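Dicer Related Helicase (Caenorhabditis elegans, PDB 6M6S) is an RNA helicase of the RLR subfamily, probably ATP-hydrolysing, whose C-terminal domain, the part described here, binds 5'-triphosphorylated double-stranded RNA and a zinc ion. Local coordinates at residues K8-L12 and C22-I27. Residues are numbered along the deposited sequence; the frame is centred on the assembly and turned at random.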
ATOM      1  N   LYS B   8     -17.255   9.814   2.826  1.00 39.76           N
ATOM      2  CA  LYS B   8     -16.375  10.893   2.405  1.00 31.29           C
ATOM      3  C   LYS B   8     -15.921  10.832   0.956  1.00 31.41           C
ATOM      4  O   LYS B   8     -15.675   9.747   0.396  1.00 30.82           O
ATOM      5  CB  LYS B   8     -15.155  10.892   3.289  1.00 31.47           C
ATOM      6  CG  LYS B   8     -15.547  11.046   4.763  1.00 38.29           C
ATOM      7  CD  LYS B   8     -14.323  11.097   5.684  1.00 48.16           C
ATOM      8  CE  LYS B   8     -14.742  11.292   7.155  1.00 53.18           C
ATOM      9  NZ  LYS B   8     -13.688  10.853   8.129  1.00 55.59           N
ATOM     10  N   ILE B   9     -15.765  12.006   0.356  1.00 27.14           N
ATOM     11  CA  ILE B   9     -15.187  12.089  -0.963  1.00 24.90           C
ATOM     12  C   ILE B   9     -13.678  12.250  -0.835  1.00 20.77           C
ATOM     13  O   ILE B   9     -13.169  12.978   0.048  1.00 25.90           O
ATOM     14  CB  ILE B   9     -15.788  13.248  -1.726  1.00 27.92           C
ATOM     15  CG1 ILE B   9     -17.281  12.951  -1.909  1.00 29.32           C
ATOM     16  CG2 ILE B   9     -15.053  13.460  -3.059  1.00 25.88           C
ATOM     17  CD1 ILE B   9     -18.043  13.998  -2.652  1.00 39.19           C
ATOM     18  N   TYR B  10     -12.939  11.515  -1.672  1.00 19.29           N
ATOM     19  CA  TYR B  10     -11.510  11.600  -1.688  1.00 17.95           C
ATOM     20  C   TYR B  10     -11.016  12.173  -2.974  1.00 18.76           C
ATOM     21  O   TYR B  10     -11.617  11.957  -4.033  1.00 19.20           O
ATOM     22  CB  TYR B  10     -10.874  10.181  -1.515  1.00 17.69           C
ATOM     23  CG  TYR B  10     -10.992   9.677  -0.097  1.00 18.30           C
ATOM     24  CD1 TYR B  10     -12.206   9.230   0.402  1.00 19.12           C
ATOM     25  CD2 TYR B  10      -9.893   9.637   0.718  1.00 18.51           C
ATOM     26  CE1 TYR B  10     -12.345   8.766   1.701  1.00 21.14           C
ATOM     27  CE2 TYR B  10     -10.023   9.186   2.033  1.00 19.51           C
ATOM     28  CZ  TYR B  10     -11.231   8.723   2.490  1.00 20.28           C
ATOM     29  OH  TYR B  10     -11.364   8.259   3.767  1.00 24.68           O
ATOM     30  N   LYS B  11      -9.890  12.882  -2.902  1.00 17.10           N
ATOM     31  CA  LYS B  11      -9.184  13.280  -4.104  1.00 16.42           C
ATOM     32  C   LYS B  11      -8.194  12.198  -4.490  1.00 19.91           C
ATOM     33  O   LYS B  11      -7.496  11.646  -3.615  1.00 18.74           O
ATOM     34  CB  LYS B  11      -8.414  14.550  -3.810  1.00 23.54           C
ATOM     35  CG  LYS B  11      -9.323  15.752  -3.744  1.00 32.51           C
ATOM     36  CD  LYS B  11      -8.513  17.013  -3.514  1.00 42.37           C
ATOM     37  CE  LYS B  11      -9.419  18.109  -2.938  1.00 49.62           C
ATOM     38  NZ  LYS B  11      -8.581  19.256  -2.478  1.00 55.56           N
ATOM     39  N   LEU B  12      -8.093  11.844  -5.766  1.00 15.28           N
ATOM     40  CA  LEU B  12      -7.072  10.893  -6.221  1.00 14.21           C
ATOM     41  C   LEU B  12      -5.929  11.674  -6.839  1.00 16.15           C
ATOM     42  O   LEU B  12      -6.145  12.397  -7.856  1.00 18.24           O
ATOM     43  CB  LEU B  12      -7.641   9.959  -7.296  1.00 16.10           C
ATOM     44  CG  LEU B  12      -8.430   8.754  -6.741  1.00 20.56           C
ATOM     45  CD1 LEU B  12      -9.551   9.125  -5.797  1.00 20.75           C
ATOM     46  CD2 LEU B  12      -8.944   7.847  -7.894  1.00 23.92           C
ATOM     47  N   CYS B  22      -8.759  13.227 -10.271  1.00 15.52           N
ATOM     48  CA  CYS B  22     -10.215  13.214 -10.177  1.00 16.05           C
ATOM     49  C   CYS B  22     -10.687  12.904  -8.749  1.00 17.88           C
ATOM     50  O   CYS B  22      -9.868  12.588  -7.887  1.00 17.85           O
ATOM     51  CB  CYS B  22     -10.845  12.155 -11.142  1.00 19.19           C
ATOM     52  SG  CYS B  22     -10.435  10.400 -10.657  1.00 21.33           S
ATOM     53  N   LYS B  23     -11.995  12.974  -8.537  1.00 19.38           N
ATOM     54  CA  LYS B  23     -12.590  12.630  -7.245  1.00 18.09           C
ATOM     55  C   LYS B  23     -12.992  11.167  -7.241  1.00 20.51           C
ATOM     56  O   LYS B  23     -13.302  10.564  -8.276  1.00 18.42           O
ATOM     57  CB  LYS B  23     -13.847  13.472  -7.024  1.00 18.72           C
ATOM     58  CG  LYS B  23     -13.574  14.963  -6.906  1.00 30.05           C
ATOM     59  CD  LYS B  23     -12.615  15.297  -5.757  1.00 32.41           C
ATOM     60  CE  LYS B  23     -12.584  16.850  -5.540  1.00 31.79           C
ATOM     61  NZ  LYS B  23     -12.196  17.510  -6.815  1.00 35.62           N
ATOM     62  N   SER B  24     -13.030  10.586  -6.049  1.00 16.31           N
ATOM     63  CA  SER B  24     -13.360   9.168  -5.881  1.00 16.32           C
ATOM     64  C   SER B  24     -14.733   8.769  -6.427  1.00 19.91           C
ATOM     65  O   SER B  24     -14.924   7.606  -6.801  1.00 20.59           O
ATOM     66  CB  SER B  24     -13.353   8.879  -4.352  1.00 16.66           C
ATOM     67  OG  SER B  24     -14.209   9.807  -3.650  1.00 18.53           O
ATOM     68  N   ILE B  25     -15.688   9.708  -6.479  1.00 18.59           N
ATOM     69  CA  ILE B  25     -17.036   9.391  -6.909  1.00 18.16           C
ATOM     70  C   ILE B  25     -17.052   8.994  -8.408  1.00 18.96           C
ATOM     71  O   ILE B  25     -18.065   8.483  -8.876  1.00 22.33           O
ATOM     72  CB  ILE B  25     -18.008  10.540  -6.625  1.00 27.63           C
ATOM     73  CG1 ILE B  25     -17.644  11.769  -7.487  1.00 26.00           C
ATOM     74  CG2 ILE B  25     -18.083  10.822  -5.101  1.00 28.51           C
ATOM     75  CD1 ILE B  25     -18.575  12.951  -7.286  1.00 32.14           C
ATOM     76  N   TYR B  26     -15.955   9.226  -9.126  1.00 20.65           N
ATOM     77  CA  TYR B  26     -15.931   8.906 -10.567  1.00 21.73           C
ATOM     78  C   TYR B  26     -15.337   7.555 -10.868  1.00 22.59           C
ATOM     79  O   TYR B  26     -15.222   7.170 -12.038  1.00 18.76           O
ATOM     80  CB  TYR B  26     -15.202   9.998 -11.389  1.00 18.58           C
ATOM     81  CG  TYR B  26     -15.965  11.290 -11.340  1.00 21.12           C
ATOM     82  CD1 TYR B  26     -17.133  11.435 -12.053  1.00 29.09           C
ATOM     83  CD2 TYR B  26     -15.548  12.335 -10.515  1.00 22.97           C
ATOM     84  CE1 TYR B  26     -17.850  12.594 -11.972  1.00 32.72           C
ATOM     85  CE2 TYR B  26     -16.267  13.498 -10.426  1.00 27.01           C
ATOM     86  CZ  TYR B  26     -17.402  13.621 -11.152  1.00 32.95           C
ATOM     87  OH  TYR B  26     -18.116  14.792 -11.071  1.00 44.83           O
ATOM     88  N   ILE B  27     -14.883   6.814  -9.859  1.00 16.83           N
ATOM     89  CA  ILE B  27     -14.303   5.522 -10.135  1.00 15.77           C
ATOM     90  C   ILE B  27     -15.425   4.497 -10.068  1.00 21.24           C
ATOM     91  O   ILE B  27     -16.209   4.485  -9.104  1.00 21.57           O
ATOM     92  CB  ILE B  27     -13.309   5.121  -9.045  1.00 14.86           C
ATOM     93  CG1 ILE B  27     -12.188   6.165  -8.957  1.00 15.84           C
ATOM     94  CG2 ILE B  27     -12.698   3.715  -9.316  1.00 19.68           C
ATOM     95  CD1 ILE B  27     -11.329   6.363 -10.219  1.00 19.74           C
TER
HETATM   96  O   HOH W   1     -16.203   8.853  -2.447  1.00 27.47           O
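The open end of a beta hairpin, strands 11-14 and 20-23 of the RIG-I-like C-terminal domain, is defined here by its bridge pattern. K11 and K23 form an antiparallel non-hydrogen-bonded pair (CA-CA 4.7 Å), whereas L12 and C22 form a hydrogen-bonded one, with L12 N donating to C22 O at 2.9 Å and 167°. Polar contacts continue past the strand end at K23, where the chain enters the 3-10 turn 24-26. S24 N donates to Y10 O (2.8 Å), and S24 OG accepts from Y10 N (2.9 Å, 174°), so a side-chain hydroxyl takes the acceptor place that a backbone carbonyl would otherwise fill.

On the strands, apolar packing falls on both faces of the sheet. On the one bearing L12 and C22, L12 CD2 lies 3.6 Å from I27 CD1 and 4.0 Å from C22 SG; W111 of helix 111-117 touches both L12 and I27. K11 CG lies 3.9 Å from K23 CE on the other face, while K23 NZ pairs with E20. Past the strand ends, I9 CG1 meets I25 CG2 at 3.9 Å. Toward the zinc, the hairpin continues from L12 to the ligands C14 and C17. At the opposite end, one water bridges K8 O (3.0 Å) and S24 OG (2.5 Å).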